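Local coordinates for protein alpha-1,2-mannosidase (Bacteroides thetaiotaomicron, PDB 2WW2) that hydrolyses alpha-1,2-linked mannosides with inversion of configuration, as a calcium-dependent member of glycoside hydrolase family 92, at residues L89-K94 with C216-F221; G196-D201 with A212-A217; T697-T702 with Q722-Q727. All coordinates share one frame; numbering follows the deposited sequence.

Interaction 1 (L89-K94 with C216-F221); sequences LKMSHK and CAYLKF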
# COMPACT_ATOMS: atom_id res chain seq x y z
N LEU A 89 14.86 -49.78 -8.90
CA LEU A 89 15.96 -48.97 -9.39
C LEU A 89 15.42 -47.87 -10.30
O LEU A 89 14.61 -48.15 -11.18
CB LEU A 89 16.92 -49.84 -10.20
CG LEU A 89 18.10 -49.12 -10.87
CD1 LEU A 89 19.00 -48.46 -9.82
CD2 LEU A 89 18.89 -50.11 -11.74
N LYS A 90 15.87 -46.64 -10.10
CA LYS A 90 15.53 -45.55 -11.03
C LYS A 90 16.81 -44.77 -11.28
O LYS A 90 17.50 -44.44 -10.32
CB LYS A 90 14.50 -44.61 -10.39
CG LYS A 90 13.15 -45.28 -10.11
CD LYS A 90 12.45 -45.64 -11.42
CE LYS A 90 11.07 -46.27 -11.15
NZ LYS A 90 10.41 -46.59 -12.44
N MET A 91 17.16 -44.52 -12.55
CA MET A 91 18.45 -43.91 -12.86
C MET A 91 18.39 -42.39 -12.97
O MET A 91 19.13 -41.69 -12.30
CB MET A 91 19.05 -44.47 -14.18
CG MET A 91 19.24 -45.99 -14.17
SD MET A 91 20.23 -46.53 -12.76
CE MET A 91 21.82 -45.83 -13.18
N SER A 92 17.52 -41.89 -13.85
CA SER A 92 17.46 -40.46 -14.15
C SER A 92 16.97 -39.64 -12.97
O SER A 92 16.07 -40.07 -12.23
CB SER A 92 16.56 -40.21 -15.36
OG SER A 92 16.40 -38.81 -15.57
N HIS A 93 17.55 -38.46 -12.78
CA HIS A 93 17.06 -37.55 -11.76
C HIS A 93 15.55 -37.26 -11.91
O HIS A 93 14.88 -36.95 -10.93
CB HIS A 93 17.85 -36.23 -11.78
CG HIS A 93 17.49 -35.32 -12.92
ND1 HIS A 93 18.02 -35.46 -14.19
CD2 HIS A 93 16.64 -34.28 -12.99
CE1 HIS A 93 17.54 -34.52 -14.98
NE2 HIS A 93 16.69 -33.79 -14.28
N LYS A 94 15.02 -37.38 -13.13
CA LYS A 94 13.61 -37.12 -13.40
C LYS A 94 12.72 -38.17 -12.77
O LYS A 94 11.55 -37.92 -12.54
CB LYS A 94 13.34 -37.11 -14.90
CG LYS A 94 14.14 -36.07 -15.67
CD LYS A 94 13.31 -34.83 -15.95
CE LYS A 94 13.98 -33.94 -17.00
NZ LYS A 94 13.28 -32.63 -17.11
N CYS A 216 24.89 -41.74 -15.30
CA CYS A 216 24.66 -42.27 -13.97
C CYS A 216 25.19 -43.70 -13.91
O CYS A 216 25.48 -44.34 -14.94
CB CYS A 216 23.16 -42.27 -13.63
SG CYS A 216 22.34 -40.62 -13.70
N ALA A 217 25.33 -44.22 -12.70
CA ALA A 217 25.75 -45.61 -12.53
C ALA A 217 24.99 -46.14 -11.35
O ALA A 217 24.62 -45.36 -10.45
CB ALA A 217 27.24 -45.70 -12.26
N TYR A 218 24.73 -47.43 -11.35
CA TYR A 218 24.12 -48.04 -10.18
C TYR A 218 24.97 -49.18 -9.67
O TYR A 218 25.69 -49.82 -10.42
CB TYR A 218 22.68 -48.52 -10.46
CG TYR A 218 22.59 -49.88 -11.12
CD1 TYR A 218 22.64 -51.05 -10.36
CD2 TYR A 218 22.45 -49.99 -12.50
CE1 TYR A 218 22.55 -52.30 -10.95
CE2 TYR A 218 22.37 -51.24 -13.10
CZ TYR A 218 22.41 -52.38 -12.32
OH TYR A 218 22.33 -53.62 -12.90
N LEU A 219 24.86 -49.41 -8.36
CA LEU A 219 25.50 -50.51 -7.68
C LEU A 219 24.41 -51.16 -6.86
O LEU A 219 23.59 -50.46 -6.26
CB LEU A 219 26.58 -49.98 -6.74
CG LEU A 219 27.70 -49.26 -7.49
CD1 LEU A 219 27.45 -47.75 -7.46
CD2 LEU A 219 29.02 -49.60 -6.86
N LYS A 220 24.37 -52.50 -6.87
CA LYS A 220 23.40 -53.25 -6.09
C LYS A 220 24.13 -54.03 -4.99
O LYS A 220 25.20 -54.60 -5.24
CB LYS A 220 22.65 -54.21 -7.01
CG LYS A 220 21.49 -54.95 -6.36
CD LYS A 220 20.82 -55.85 -7.41
CE LYS A 220 19.40 -56.23 -7.03
NZ LYS A 220 19.38 -57.15 -5.86
N PHE A 221 23.56 -54.05 -3.78
CA PHE A 221 24.23 -54.68 -2.64
C PHE A 221 23.43 -55.82 -2.03
O PHE A 221 22.29 -56.08 -2.41
CB PHE A 221 24.57 -53.63 -1.56
CG PHE A 221 25.45 -52.53 -2.07
CD1 PHE A 221 26.83 -52.67 -2.09
CD2 PHE A 221 24.89 -51.38 -2.61
CE1 PHE A 221 27.64 -51.66 -2.59
CE2 PHE A 221 25.68 -50.37 -3.12
CZ PHE A 221 27.05 -50.49 -3.11
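Through L89 and M91, which meet Y218, C216 and A217, the loop between strands 80-86 and 98-108 packs on strand 216-221 of the N-terminal domain, whose family belongs to the galactose mutarotase-like clan, consistent with a beta-sandwich. L89 crosses the tyrosine at about a right angle and supplies a CH-pi contact: its CD2 sits 3.8 Å from the Y218 ring centroid, over the face but shifted toward the rim, where Y218 CD2 is 3.6 Å away. The other methyl, L89 CD1, rests 3.7 Å from Y218 CB.

M91 adds a Met-aromatic contact, with SD 5.2 Å from the ring centroid and oblique to it. Its chain bends at chi2 (-55°) and chi3 (-67°), and CE comes within 3.8 Å of C216 CB and 3.7 Å of A217 C. A flexible, apolar methionine suits this place, since it follows the strand backbone without needing a polar partner; no hydrogen bond crosses the contact. Tyrosine suits its own: the ring offers the loop an apolar surface, while OH bonds H205 ND1. L203, on strand 203-205, touches L89, M91 and Y218 alike, while strands 143-148 and 194-198 pair with strand 216-221.

Interaction 2 (G196-D201 with A212-A217); sequences GTYNGD and ADYTCA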
# COMPACT_ATOMS: atom_id res chain seq x y z
N GLY A 196 25.79 -51.24 -13.21
CA GLY A 196 25.54 -50.86 -14.59
C GLY A 196 25.65 -49.36 -14.77
O GLY A 196 25.79 -48.61 -13.80
N THR A 197 25.57 -48.92 -16.02
CA THR A 197 25.70 -47.51 -16.30
C THR A 197 24.48 -47.04 -17.08
O THR A 197 23.72 -47.85 -17.60
CB THR A 197 26.97 -47.21 -17.10
OG1 THR A 197 27.04 -48.07 -18.24
CG2 THR A 197 28.21 -47.42 -16.24
N TYR A 198 24.33 -45.73 -17.17
CA TYR A 198 23.21 -45.12 -17.86
C TYR A 198 23.79 -43.90 -18.54
O TYR A 198 24.56 -43.15 -17.93
CB TYR A 198 22.14 -44.73 -16.83
CG TYR A 198 21.00 -43.85 -17.33
CD1 TYR A 198 19.92 -44.39 -18.03
CD2 TYR A 198 20.96 -42.49 -17.02
CE1 TYR A 198 18.87 -43.59 -18.46
CE2 TYR A 198 19.92 -41.68 -17.43
CZ TYR A 198 18.88 -42.24 -18.15
OH TYR A 198 17.85 -41.43 -18.57
N ASN A 199 23.42 -43.69 -19.80
CA ASN A 199 24.01 -42.62 -20.60
C ASN A 199 22.98 -41.57 -21.00
O ASN A 199 23.19 -40.82 -21.96
CB ASN A 199 24.63 -43.20 -21.87
CG ASN A 199 23.59 -43.84 -22.78
OD1 ASN A 199 22.38 -43.82 -22.49
ND2 ASN A 199 24.05 -44.40 -23.89
N GLY A 200 21.87 -41.51 -20.26
CA GLY A 200 20.82 -40.53 -20.51
C GLY A 200 19.76 -41.09 -21.44
O GLY A 200 18.73 -40.47 -21.67
N ASP A 201 20.02 -42.26 -22.00
CA ASP A 201 19.08 -42.87 -22.91
C ASP A 201 18.83 -44.33 -22.55
O ASP A 201 17.70 -44.77 -22.51
CB ASP A 201 19.63 -42.81 -24.33
CG ASP A 201 18.60 -43.19 -25.36
OD1 ASP A 201 17.74 -42.34 -25.69
OD2 ASP A 201 18.66 -44.33 -25.87
N ALA A 212 29.06 -39.51 -21.47
CA ALA A 212 28.05 -38.90 -22.33
C ALA A 212 27.72 -37.54 -21.76
O ALA A 212 28.32 -37.11 -20.77
CB ALA A 212 26.80 -39.76 -22.35
N ASP A 213 26.76 -36.86 -22.37
CA ASP A 213 26.26 -35.61 -21.81
C ASP A 213 25.85 -35.82 -20.35
O ASP A 213 26.32 -35.11 -19.44
CB ASP A 213 25.08 -35.12 -22.65
CG ASP A 213 24.38 -33.90 -22.04
OD1 ASP A 213 25.07 -32.96 -21.57
OD2 ASP A 213 23.14 -33.89 -22.07
N TYR A 214 24.96 -36.78 -20.13
CA TYR A 214 24.42 -37.10 -18.80
C TYR A 214 24.77 -38.56 -18.51
O TYR A 214 24.47 -39.43 -19.34
CB TYR A 214 22.90 -36.92 -18.81
CG TYR A 214 22.19 -37.21 -17.49
CD1 TYR A 214 22.77 -36.88 -16.26
CD2 TYR A 214 20.92 -37.78 -17.48
CE1 TYR A 214 22.09 -37.15 -15.04
CE2 TYR A 214 20.25 -38.04 -16.30
CZ TYR A 214 20.83 -37.72 -15.08
OH TYR A 214 20.13 -38.01 -13.92
N THR A 215 25.39 -38.83 -17.37
CA THR A 215 25.70 -40.21 -16.99
C THR A 215 25.32 -40.50 -15.54
O THR A 215 25.42 -39.62 -14.68
CB THR A 215 27.21 -40.55 -17.14
OG1 THR A 215 28.01 -39.71 -16.29
CG2 THR A 215 27.67 -40.38 -18.59
N CYS A 216 24.89 -41.74 -15.30
CA CYS A 216 24.66 -42.27 -13.97
C CYS A 216 25.19 -43.70 -13.91
O CYS A 216 25.48 -44.34 -14.94
CB CYS A 216 23.16 -42.27 -13.63
SG CYS A 216 22.34 -40.62 -13.70
N ALA A 217 25.33 -44.22 -12.70
CA ALA A 217 25.75 -45.61 -12.53
C ALA A 217 24.99 -46.14 -11.35
O ALA A 217 24.62 -45.36 -10.45
CB ALA A 217 27.24 -45.70 -12.26
O HOH W 1 23.52 -38.22 -22.30
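Y198 and C216 form the hydrogen-bonded pair, and T197 and A217 the adjoining non-hydrogen-bonded pair, where strands 194-198 and 216-221 run antiparallel. This is the tight part. Y198 N gives a 2.9 Å bond to C216 O, and C216 N returns a straighter one of 3.0 Å to Y198 O. At T197 and A217 the CA atoms are 4.2 Å apart, the short spacing of a non-hydrogen-bonded pair, where the small A217 fits, and CA-H...O contacts such as A217 CA to G196 O fill in between the conventional bonds.

On the face with Y198 and C216, the tyrosine CG is anti to the backbone N (chi1 169°), and from there the ring brings Y198 CD2 to 4.0 Å from C216 CB, while the C216 sulfur stands oblique to it. Y214 CE2 meets the edge of the Y198 ring, 3.8 Å from Y198 CE2; the planes are turned 90° to each other, but the two side chains cross at a slant. G200 N stands 3.4 Å above one face of the Y198 ring, offset toward the rim.

Past Y198 the pairing gives way to a looser, more exposed turn. A water bridges the two backbones here, donating to N199 O at 2.6 Å and accepting from Y214 N. N199 OD1 accepts from D201 N, an Asx turn, and also from T202 N, so the asparagine braces the turn with its own side chain. G200 has positive phi (92°), where a CB would press on the carbonyl of N199 and approach Y214 O; glycine fits.

The face with T197 and A217 turns inward: A217 packs on I156 and I158 of strand 154-159, and T197 touches V210 of strand 209-212. Strand 203-205 pairs with strand 194-198.

Interaction 3 (T697-T702 with Q722-Q727); sequences TRNYLT and QQRGTQ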
# COMPACT_ATOMS: atom_id res chain seq x y z
N THR A 697 31.89 7.17 26.70
CA THR A 697 30.72 7.78 26.09
C THR A 697 30.78 7.81 24.55
O THR A 697 29.85 8.32 23.91
CB THR A 697 30.49 9.22 26.59
OG1 THR A 697 31.58 10.05 26.17
CG2 THR A 697 30.39 9.27 28.14
N ARG A 698 31.84 7.28 23.96
CA ARG A 698 31.93 7.22 22.49
C ARG A 698 30.90 6.24 21.93
O ARG A 698 30.59 5.25 22.58
CB ARG A 698 33.33 6.82 22.03
CG ARG A 698 34.37 7.88 22.35
CD ARG A 698 35.74 7.51 21.78
NE ARG A 698 36.32 6.30 22.35
CZ ARG A 698 37.08 6.25 23.44
NH1 ARG A 698 37.34 7.36 24.15
NH2 ARG A 698 37.59 5.09 23.85
N ASN A 699 30.39 6.53 20.74
CA ASN A 699 29.38 5.65 20.11
C ASN A 699 30.02 4.63 19.18
O ASN A 699 29.35 4.08 18.30
CB ASN A 699 28.35 6.47 19.33
CG ASN A 699 27.52 7.38 20.23
OD1 ASN A 699 27.19 7.01 21.36
ND2 ASN A 699 27.17 8.56 19.73
N TYR A 700 31.30 4.35 19.40
CA TYR A 700 32.02 3.36 18.60
C TYR A 700 33.22 2.80 19.36
O TYR A 700 33.73 3.44 20.29
CB TYR A 700 32.50 3.98 17.28
CG TYR A 700 33.53 5.08 17.46
CD1 TYR A 700 34.88 4.83 17.26
CD2 TYR A 700 33.14 6.37 17.85
CE1 TYR A 700 35.83 5.84 17.44
CE2 TYR A 700 34.08 7.37 18.03
CZ TYR A 700 35.42 7.10 17.82
OH TYR A 700 36.35 8.09 17.99
N LEU A 701 33.65 1.61 18.96
CA LEU A 701 34.87 0.97 19.45
C LEU A 701 35.84 0.87 18.29
O LEU A 701 35.42 0.63 17.16
CB LEU A 701 34.56 -0.45 19.93
CG LEU A 701 33.81 -0.65 21.25
CD1 LEU A 701 33.42 -2.12 21.41
CD2 LEU A 701 34.67 -0.19 22.42
N THR A 702 37.14 1.04 18.54
CA THR A 702 38.12 0.81 17.47
C THR A 702 38.41 -0.67 17.38
O THR A 702 38.22 -1.40 18.35
CB THR A 702 39.45 1.56 17.70
OG1 THR A 702 40.13 1.00 18.83
CG2 THR A 702 39.20 3.05 17.94
N GLN A 722 19.43 10.60 27.48
CA GLN A 722 19.59 11.59 26.42
C GLN A 722 20.79 12.50 26.62
O GLN A 722 21.02 13.39 25.80
CB GLN A 722 18.30 12.39 26.23
CG GLN A 722 17.23 11.56 25.53
CD GLN A 722 15.87 12.20 25.53
OE1 GLN A 722 15.73 13.40 25.74
NE2 GLN A 722 14.85 11.40 25.30
N GLN A 723 21.54 12.29 27.70
CA GLN A 723 22.75 13.07 27.95
C GLN A 723 24.00 12.32 27.55
O GLN A 723 25.11 12.83 27.75
CB GLN A 723 22.90 13.44 29.42
CG GLN A 723 21.64 13.94 30.09
CD GLN A 723 21.93 14.77 31.31
OE1 GLN A 723 21.64 14.35 32.44
NE2 GLN A 723 22.51 15.96 31.11
N ARG A 724 23.85 11.11 27.02
CA ARG A 724 25.02 10.28 26.73
C ARG A 724 25.23 10.12 25.24
O ARG A 724 24.30 9.82 24.50
CB ARG A 724 24.87 8.89 27.38
CG ARG A 724 25.96 7.94 27.01
CD ARG A 724 25.84 6.57 27.69
NE ARG A 724 27.06 5.83 27.37
CZ ARG A 724 27.29 5.27 26.20
NH1 ARG A 724 26.34 5.29 25.27
NH2 ARG A 724 28.45 4.67 25.96
N GLY A 725 26.47 10.30 24.79
CA GLY A 725 26.80 10.04 23.39
C GLY A 725 26.32 11.10 22.43
O GLY A 725 26.13 10.83 21.24
N THR A 726 26.15 12.33 22.93
CA THR A 726 25.57 13.41 22.12
C THR A 726 26.60 14.43 21.64
O THR A 726 26.27 15.34 20.89
CB THR A 726 24.48 14.16 22.91
OG1 THR A 726 25.08 14.75 24.07
CG2 THR A 726 23.38 13.20 23.36
N GLN A 727 27.85 14.30 22.07
CA GLN A 727 28.88 15.28 21.72
C GLN A 727 29.66 14.93 20.45
O GLN A 727 29.79 13.77 20.11
CB GLN A 727 29.85 15.44 22.89
CG GLN A 727 29.16 15.87 24.17
CD GLN A 727 28.42 17.18 23.98
OE1 GLN A 727 29.02 18.19 23.63
NE2 GLN A 727 27.10 17.16 24.18
O HOH W 2 28.83 3.58 23.60
O HOH W 3 26.59 4.49 22.30
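T697 and G725 bring their CA atoms to 5.3 Å, and G725, with phi at 76°, turns the loop after strand 710-717 against the residues leading into strand 700-702. N699 makes the direct bond across: ND2 donates to G725 O at 2.9 Å, almost straight (159°), on a lone pair in the carbonyl plane and close to the plane of its own amide. ND2 also bonds D595 O. An amide suits this place because its OD1 is left to accept from a water, 2.8 Å away, that in turn accepts from R724 NH1. With no side chain and a positive phi, G725 lets N699 OD1 come close to its CA.

R724 reaches back with its chain extended from CG to NE, and T697 C lies over one face of its guanidinium. A second water, in the plane of that group, accepts from R724 NH2 at 2.6 Å and donates to R698 O. NH2 also bonds F696 O, which fixes the arginine against the backbone before T697. Glycine, asparagine and arginine thus form buried, polar loop packing, in which side chains and waters satisfy main-chain carbonyls beside the edge strand 700-702 of a three-stranded sheet.

In the fold
Interactions 1 and 2 are neighbours in the N-terminal domain. They share strand 216-221, their centres are 9 Å apart, and Y214 OH of interaction 2 probably bonds H93 N of interaction 1. Interaction 1 is buried and mainly apolar, with no hydrogen bond across it, a loop laid on a sheet face; interaction 2 is backbone pairing in the sheet itself, running from a buried core to a wetter turn. Interaction 3 lies on the far side of the chain's centre, its centre about 64 Å from that of interaction 1. It too is buried, but it joins loops rather than neighbouring strands, and its bonds are side chain to backbone, with bridging waters.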